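Local atomic coordinates of nitroalkane oxidase (Podospora anserina, PDB entry 3MKH), a protein that oxidises nitroalkanes to aldehydes or ketones with FAD and molecular oxygen, releasing nitrite and hydrogen peroxide. Residues D201-R213 with N254-A266. Sequence-based numbering, arbitrary orientation.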
ATOM      1  N   ASP A 201     -34.968 -18.537  -5.271  1.00 36.64           N
ATOM      2  CA  ASP A 201     -33.949 -17.549  -5.624  1.00 37.33           C
ATOM      3  C   ASP A 201     -34.612 -16.211  -5.984  1.00 32.34           C
ATOM      4  O   ASP A 201     -35.390 -16.143  -6.924  1.00 31.59           O
ATOM      5  CB  ASP A 201     -33.136 -18.067  -6.820  1.00 37.92           C
ATOM      6  CG  ASP A 201     -31.940 -17.182  -7.167  1.00 39.37           C
ATOM      7  OD1 ASP A 201     -31.897 -15.992  -6.761  1.00 37.65           O
ATOM      8  OD2 ASP A 201     -31.035 -17.688  -7.869  1.00 44.89           O
ATOM      9  N   PRO A 202     -34.304 -15.141  -5.232  1.00 31.64           N
ATOM     10  CA  PRO A 202     -34.886 -13.814  -5.505  1.00 28.30           C
ATOM     11  C   PRO A 202     -34.655 -13.344  -6.947  1.00 25.55           C
ATOM     12  O   PRO A 202     -35.416 -12.527  -7.482  1.00 28.27           O
ATOM     13  CB  PRO A 202     -34.135 -12.897  -4.529  1.00 29.58           C
ATOM     14  CG  PRO A 202     -33.740 -13.780  -3.415  1.00 32.15           C
ATOM     15  CD  PRO A 202     -33.487 -15.147  -4.008  1.00 29.33           C
ATOM     16  N   GLU A 203     -33.591 -13.842  -7.560  1.00 27.80           N
ATOM     17  CA  GLU A 203     -33.281 -13.510  -8.943  1.00 28.84           C
ATOM     18  C   GLU A 203     -34.447 -13.817  -9.887  1.00 32.44           C
ATOM     19  O   GLU A 203     -34.624 -13.138 -10.902  1.00 29.86           O
ATOM     20  CB  GLU A 203     -32.005 -14.224  -9.402  1.00 36.31           C
ATOM     21  CG  GLU A 203     -31.646 -13.906 -10.845  1.00 39.50           C
ATOM     22  CD  GLU A 203     -30.198 -14.211 -11.182  1.00 46.55           C
ATOM     23  OE1 GLU A 203     -29.411 -14.524 -10.258  1.00 46.47           O
ATOM     24  OE2 GLU A 203     -29.851 -14.133 -12.380  1.00 45.14           O
ATOM     25  N   ASN A 204     -35.246 -14.828  -9.540  1.00 31.31           N
ATOM     26  CA  ASN A 204     -36.392 -15.248 -10.357  1.00 31.22           C
ATOM     27  C   ASN A 204     -37.498 -14.194 -10.510  1.00 32.38           C
ATOM     28  O   ASN A 204     -38.343 -14.311 -11.397  1.00 31.30           O
ATOM     29  CB  ASN A 204     -37.030 -16.516  -9.773  1.00 34.17           C
ATOM     30  CG  ASN A 204     -36.115 -17.748  -9.850  1.00 41.55           C
ATOM     31  OD1 ASN A 204     -35.048 -17.724 -10.467  1.00 39.85           O
ATOM     32  ND2 ASN A 204     -36.551 -18.837  -9.220  1.00 37.70           N
ATOM     33  N   LYS A 205     -37.524 -13.200  -9.620  1.00 27.10           N
ATOM     34  CA  LYS A 205     -38.575 -12.172  -9.630  1.00 27.33           C
ATOM     35  C   LYS A 205     -38.130 -10.851 -10.279  1.00 30.74           C
ATOM     36  O   LYS A 205     -38.935  -9.922 -10.458  1.00 29.48           O
ATOM     37  CB  LYS A 205     -39.055 -11.878  -8.200  1.00 29.35           C
ATOM     38  CG  LYS A 205     -39.306 -13.112  -7.364  1.00 29.84           C
ATOM     39  CD  LYS A 205     -40.465 -13.926  -7.922  1.00 35.66           C
ATOM     40  CE  LYS A 205     -41.815 -13.399  -7.434  1.00 36.46           C
ATOM     41  NZ  LYS A 205     -42.928 -14.277  -7.935  1.00 38.24           N
ATOM     42  N   VAL A 206     -36.857 -10.760 -10.632  1.00 25.64           N
ATOM     43  CA  VAL A 206     -36.322  -9.478 -11.111  1.00 25.93           C
ATOM     44  C   VAL A 206     -36.668  -9.184 -12.564  1.00 25.91           C
ATOM     45  O   VAL A 206     -36.522 -10.053 -13.441  1.00 25.76           O
ATOM     46  CB  VAL A 206     -34.810  -9.375 -10.874  1.00 25.85           C
ATOM     47  CG1 VAL A 206     -34.280  -8.023 -11.390  1.00 27.81           C
ATOM     48  CG2 VAL A 206     -34.529  -9.515  -9.398  1.00 22.81           C
ATOM     49  N   MET A 207     -37.156  -7.969 -12.797  1.00 24.40           N
ATOM     50  CA  MET A 207     -37.579  -7.505 -14.110  1.00 22.61           C
ATOM     51  C   MET A 207     -36.909  -6.188 -14.460  1.00 26.15           C
ATOM     52  O   MET A 207     -36.399  -5.496 -13.589  1.00 24.69           O
ATOM     53  CB  MET A 207     -39.086  -7.234 -14.128  1.00 27.67           C
ATOM     54  CG  MET A 207     -39.991  -8.330 -13.616  1.00 29.96           C
ATOM     55  SD  MET A 207     -41.704  -7.758 -13.536  1.00 30.89           S
ATOM     56  CE  MET A 207     -42.078  -7.514 -15.263  1.00 41.94           C
ATOM     57  N   ILE A 208     -36.944  -5.831 -15.737  1.00 23.23           N
ATOM     58  CA  ILE A 208     -36.693  -4.451 -16.142  1.00 23.73           C
ATOM     59  C   ILE A 208     -37.911  -3.956 -16.921  1.00 26.14           C
ATOM     60  O   ILE A 208     -38.363  -4.601 -17.882  1.00 25.77           O
ATOM     61  CB  ILE A 208     -35.426  -4.313 -17.005  1.00 21.65           C
ATOM     62  CG1 ILE A 208     -34.207  -4.862 -16.253  1.00 21.66           C
ATOM     63  CG2 ILE A 208     -35.212  -2.840 -17.419  1.00 23.21           C
ATOM     64  CD1 ILE A 208     -32.910  -4.781 -17.045  1.00 24.89           C
ATOM     65  N   ILE A 209     -38.466  -2.830 -16.489  1.00 23.12           N
ATOM     66  CA  ILE A 209     -39.639  -2.259 -17.156  1.00 23.46           C
ATOM     67  C   ILE A 209     -39.325  -0.841 -17.572  1.00 21.64           C
ATOM     68  O   ILE A 209     -38.810  -0.060 -16.770  1.00 22.23           O
ATOM     69  CB  ILE A 209     -40.877  -2.249 -16.221  1.00 24.14           C
ATOM     70  CG1 ILE A 209     -41.102  -3.649 -15.642  1.00 28.05           C
ATOM     71  CG2 ILE A 209     -42.114  -1.752 -16.951  1.00 24.75           C
ATOM     72  CD1 ILE A 209     -42.377  -3.780 -14.840  1.00 29.24           C
ATOM     73  N   LEU A 210     -39.627  -0.513 -18.826  1.00 22.18           N
ATOM     74  CA  LEU A 210     -39.454   0.836 -19.326  1.00 20.88           C
ATOM     75  C   LEU A 210     -40.497   1.773 -18.734  1.00 26.49           C
ATOM     76  O   LEU A 210     -41.648   1.388 -18.526  1.00 23.72           O
ATOM     77  CB  LEU A 210     -39.519   0.869 -20.862  1.00 21.92           C
ATOM     78  CG  LEU A 210     -38.512  -0.028 -21.589  1.00 26.08           C
ATOM     79  CD1 LEU A 210     -38.608   0.133 -23.121  1.00 25.82           C
ATOM     80  CD2 LEU A 210     -37.086   0.232 -21.066  1.00 24.37           C
ATOM     81  N   VAL A 211     -40.069   2.999 -18.453  1.00 21.34           N
ATOM     82  CA  VAL A 211     -40.968   4.079 -18.060  1.00 24.37           C
ATOM     83  C   VAL A 211     -40.560   5.347 -18.809  1.00 26.51           C
ATOM     84  O   VAL A 211     -39.443   5.851 -18.643  1.00 26.26           O
ATOM     85  CB  VAL A 211     -40.916   4.357 -16.535  1.00 22.44           C
ATOM     86  CG1 VAL A 211     -41.791   5.570 -16.179  1.00 24.36           C
ATOM     87  CG2 VAL A 211     -41.359   3.128 -15.754  1.00 21.51           C
ATOM     88  N   THR A 212     -41.470   5.866 -19.630  1.00 23.98           N
ATOM     89  CA  THR A 212     -41.184   7.053 -20.425  1.00 27.56           C
ATOM     90  C   THR A 212     -41.809   8.270 -19.765  1.00 28.46           C
ATOM     91  O   THR A 212     -42.700   8.139 -18.923  1.00 25.72           O
ATOM     92  CB  THR A 212     -41.738   6.938 -21.869  1.00 28.28           C
ATOM     93  OG1 THR A 212     -43.176   6.942 -21.844  1.00 29.63           O
ATOM     94  CG2 THR A 212     -41.246   5.664 -22.531  1.00 26.12           C
ATOM     95  N   ARG A 213     -41.342   9.452 -20.142  1.00 23.60           N
ATOM     96  CA  ARG A 213     -41.976  10.675 -19.659  1.00 28.16           C
ATOM     97  C   ARG A 213     -43.466  10.701 -20.054  1.00 26.61           C
ATOM     98  O   ARG A 213     -44.307  11.132 -19.275  1.00 25.36           O
ATOM     99  CB  ARG A 213     -41.242  11.914 -20.171  1.00 26.08           C
ATOM    100  CG  ARG A 213     -41.926  13.232 -19.816  1.00 27.59           C
ATOM    101  CD  ARG A 213     -42.232  13.378 -18.311  1.00 26.18           C
ATOM    102  NE  ARG A 213     -42.684  14.750 -18.063  1.00 27.49           N
ATOM    103  CZ  ARG A 213     -41.865  15.772 -17.823  1.00 29.58           C
ATOM    104  NH1 ARG A 213     -40.555  15.566 -17.734  1.00 26.33           N
ATOM    105  NH2 ARG A 213     -42.352  16.996 -17.655  1.00 25.62           N
ATOM    106  N   ASN A 254     -44.217  -2.297 -22.424  1.00 29.41           N
ATOM    107  CA  ASN A 254     -43.148  -1.617 -21.678  1.00 27.20           C
ATOM    108  C   ASN A 254     -42.191  -2.575 -20.974  1.00 28.78           C
ATOM    109  O   ASN A 254     -41.102  -2.172 -20.543  1.00 25.27           O
ATOM    110  CB  ASN A 254     -43.718  -0.634 -20.642  1.00 27.00           C
ATOM    111  CG  ASN A 254     -44.049   0.729 -21.230  1.00 26.19           C
ATOM    112  OD1 ASN A 254     -43.656   1.771 -20.685  1.00 31.53           O
ATOM    113  ND2 ASN A 254     -44.793   0.740 -22.314  1.00 24.36           N
ATOM    114  N   VAL A 255     -42.601  -3.831 -20.808  1.00 25.06           N
ATOM    115  CA  VAL A 255     -41.727  -4.801 -20.158  1.00 24.32           C
ATOM    116  C   VAL A 255     -40.556  -5.152 -21.079  1.00 29.01           C
ATOM    117  O   VAL A 255     -40.760  -5.619 -22.204  1.00 24.59           O
ATOM    118  CB  VAL A 255     -42.468  -6.083 -19.766  1.00 29.64           C
ATOM    119  CG1 VAL A 255     -41.488  -7.093 -19.195  1.00 26.77           C
ATOM    120  CG2 VAL A 255     -43.583  -5.778 -18.764  1.00 27.38           C
ATOM    121  N   LEU A 256     -39.334  -4.902 -20.607  1.00 28.00           N
ATOM    122  CA  LEU A 256     -38.133  -5.208 -21.379  1.00 28.14           C
ATOM    123  C   LEU A 256     -37.596  -6.578 -21.014  1.00 28.04           C
ATOM    124  O   LEU A 256     -37.291  -7.385 -21.891  1.00 29.65           O
ATOM    125  CB  LEU A 256     -37.043  -4.146 -21.165  1.00 24.88           C
ATOM    126  CG  LEU A 256     -35.703  -4.418 -21.871  1.00 27.36           C
ATOM    127  CD1 LEU A 256     -35.838  -4.276 -23.384  1.00 26.21           C
ATOM    128  CD2 LEU A 256     -34.581  -3.472 -21.351  1.00 24.07           C
ATOM    129  N   CYS A 257     -37.460  -6.834 -19.718  1.00 25.19           N
ATOM    130  CA  CYS A 257     -37.086  -8.159 -19.235  1.00 27.50           C
ATOM    131  C   CYS A 257     -38.136  -8.661 -18.282  1.00 28.53           C
ATOM    132  O   CYS A 257     -38.346  -8.067 -17.224  1.00 26.58           O
ATOM    133  CB  CYS A 257     -35.737  -8.139 -18.516  1.00 26.56           C
ATOM    134  SG  CYS A 257     -34.425  -7.405 -19.513  1.00 28.00           S
ATOM    135  N   PRO A 258     -38.801  -9.764 -18.655  1.00 28.59           N
ATOM    136  CA  PRO A 258     -39.814 -10.388 -17.806  1.00 30.04           C
ATOM    137  C   PRO A 258     -39.168 -10.932 -16.543  1.00 29.31           C
ATOM    138  O   PRO A 258     -37.950 -11.151 -16.504  1.00 27.95           O
ATOM    139  CB  PRO A 258     -40.331 -11.558 -18.666  1.00 34.92           C
ATOM    140  CG  PRO A 258     -39.911 -11.232 -20.082  1.00 37.41           C
ATOM    141  CD  PRO A 258     -38.620 -10.485 -19.933  1.00 30.58           C
ATOM    142  N   ALA A 259     -39.985 -11.181 -15.529  1.00 29.25           N
ATOM    143  CA  ALA A 259     -39.467 -11.643 -14.250  1.00 25.92           C
ATOM    144  C   ALA A 259     -38.516 -12.823 -14.409  1.00 31.39           C
ATOM    145  O   ALA A 259     -38.835 -13.820 -15.066  1.00 33.38           O
ATOM    146  CB  ALA A 259     -40.617 -11.985 -13.302  1.00 32.65           C
ATOM    147  N   GLY A 260     -37.338 -12.710 -13.805  1.00 28.16           N
ATOM    148  CA  GLY A 260     -36.362 -13.775 -13.888  1.00 31.31           C
ATOM    149  C   GLY A 260     -35.316 -13.569 -14.967  1.00 29.70           C
ATOM    150  O   GLY A 260     -34.330 -14.301 -15.030  1.00 31.54           O
ATOM    151  N   GLN A 261     -35.514 -12.572 -15.816  1.00 31.30           N
ATOM    152  CA  GLN A 261     -34.517 -12.261 -16.838  1.00 30.81           C
ATOM    153  C   GLN A 261     -33.831 -10.915 -16.585  1.00 32.20           C
ATOM    154  O   GLN A 261     -32.801 -10.620 -17.183  1.00 29.83           O
ATOM    155  CB  GLN A 261     -35.150 -12.282 -18.230  1.00 33.50           C
ATOM    156  CG  GLN A 261     -35.506 -13.698 -18.716  1.00 38.09           C
ATOM    157  CD  GLN A 261     -36.423 -13.692 -19.927  1.00 42.79           C
ATOM    158  OE1 GLN A 261     -36.236 -12.911 -20.862  1.00 43.32           O
ATOM    159  NE2 GLN A 261     -37.430 -14.563 -19.911  1.00 47.22           N
ATOM    160  N   GLY A 262     -34.405 -10.104 -15.699  1.00 31.11           N
ATOM    161  CA  GLY A 262     -33.926  -8.743 -15.479  1.00 25.45           C
ATOM    162  C   GLY A 262     -32.523  -8.625 -14.909  1.00 26.52           C
ATOM    163  O   GLY A 262     -31.736  -7.793 -15.352  1.00 28.17           O
ATOM    164  N   ALA A 263     -32.205  -9.436 -13.910  1.00 24.66           N
ATOM    165  CA  ALA A 263     -30.909  -9.326 -13.242  1.00 27.83           C
ATOM    166  C   ALA A 263     -29.731  -9.561 -14.200  1.00 31.94           C
ATOM    167  O   ALA A 263     -28.738  -8.822 -14.170  1.00 31.62           O
ATOM    168  CB  ALA A 263     -30.842 -10.274 -12.040  1.00 29.13           C
ATOM    169  N   LYS A 264     -29.840 -10.582 -15.049  1.00 31.07           N
ATOM    170  CA  LYS A 264     -28.776 -10.909 -16.002  1.00 31.27           C
ATOM    171  C   LYS A 264     -28.530  -9.775 -17.005  1.00 27.88           C
ATOM    172  O   LYS A 264     -27.396  -9.500 -17.380  1.00 27.71           O
ATOM    173  CB  LYS A 264     -29.099 -12.212 -16.744  1.00 31.87           C
ATOM    174  CG  LYS A 264     -28.282 -12.435 -18.015  1.00 40.25           C
ATOM    175  CD  LYS A 264     -28.955 -13.450 -18.962  1.00 47.57           C
ATOM    176  CE  LYS A 264     -27.992 -13.939 -20.051  1.00 53.83           C
ATOM    177  NZ  LYS A 264     -28.668 -14.767 -21.097  1.00 54.83           N
ATOM    178  N   VAL A 265     -29.593  -9.109 -17.434  1.00 25.99           N
ATOM    179  CA  VAL A 265     -29.438  -7.989 -18.350  1.00 25.27           C
ATOM    180  C   VAL A 265     -28.832  -6.781 -17.620  1.00 28.95           C
ATOM    181  O   VAL A 265     -27.942  -6.111 -18.154  1.00 27.66           O
ATOM    182  CB  VAL A 265     -30.768  -7.623 -19.055  1.00 28.74           C
ATOM    183  CG1 VAL A 265     -30.664  -6.272 -19.760  1.00 24.43           C
ATOM    184  CG2 VAL A 265     -31.167  -8.717 -20.047  1.00 24.81           C
ATOM    185  N   ALA A 266     -29.284  -6.511 -16.399  1.00 24.25           N
ATOM    186  CA  ALA A 266     -28.733  -5.366 -15.650  1.00 27.04           C
ATOM    187  C   ALA A 266     -27.230  -5.541 -15.418  1.00 26.35           C
ATOM    188  O   ALA A 266     -26.433  -4.620 -15.628  1.00 27.69           O
ATOM    189  CB  ALA A 266     -29.460  -5.180 -14.327  1.00 26.55           C
TER
HETATM  190  O   HOH W   1     -33.609 -11.833 -12.997  1.00 29.27           O
HETATM  191  O   HOH W   2     -31.416 -12.950 -14.434  1.00 34.79           O
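The carbonyl of Val206 is gripped on both faces: Gly260 N reaches Val206 O at 2.8 Å from one face and Gly262 N reaches it from the other, 49° out of the carbonyl plane. Because Gly262 has no CB, which would collide with Val206 O and Met207 C, the start of helix 262-298 can lie against the strand. Further along, Ile208 O takes Cys257 N in the carbonyl plane, on a lone pair, and Leu256 N at 2.9 Å, tilted 19° from it; this shared acceptor marks a classic beta bulge. Ile208 N returns a bond to Cys257 O, and Leu210 N meets Asn254 O at 2.8 Å. With CG1 anti to its carbonyl carbon (chi1 -57°), Ile208 brings CD1 3.8 Å from Val265 CG1 and against Cys257 SG, while its CG2 lies beside Leu256 CD2. An alanine at Ile208 would lose both branches and is likely to leave a gap between strand and helix, with Val265 and Leu256 short of a neighbour. At the far end, water 2 accepts from Lys264 N and lies within hydrogen-bonding distance of Glu203 OE2. On the side of the strand away from Ile208, Met207 CG packs 3.7 Å from Ala259 CB. Strand 206-212 pairs antiparallel with 255-257 and 184-191; Met207 and Val255 meet Trp162 of strand 161-168, whereas Leu256 and Val265 touch Pro105 of helix 90-109, and Ala266 approaches the FAD-binding residue Phe134.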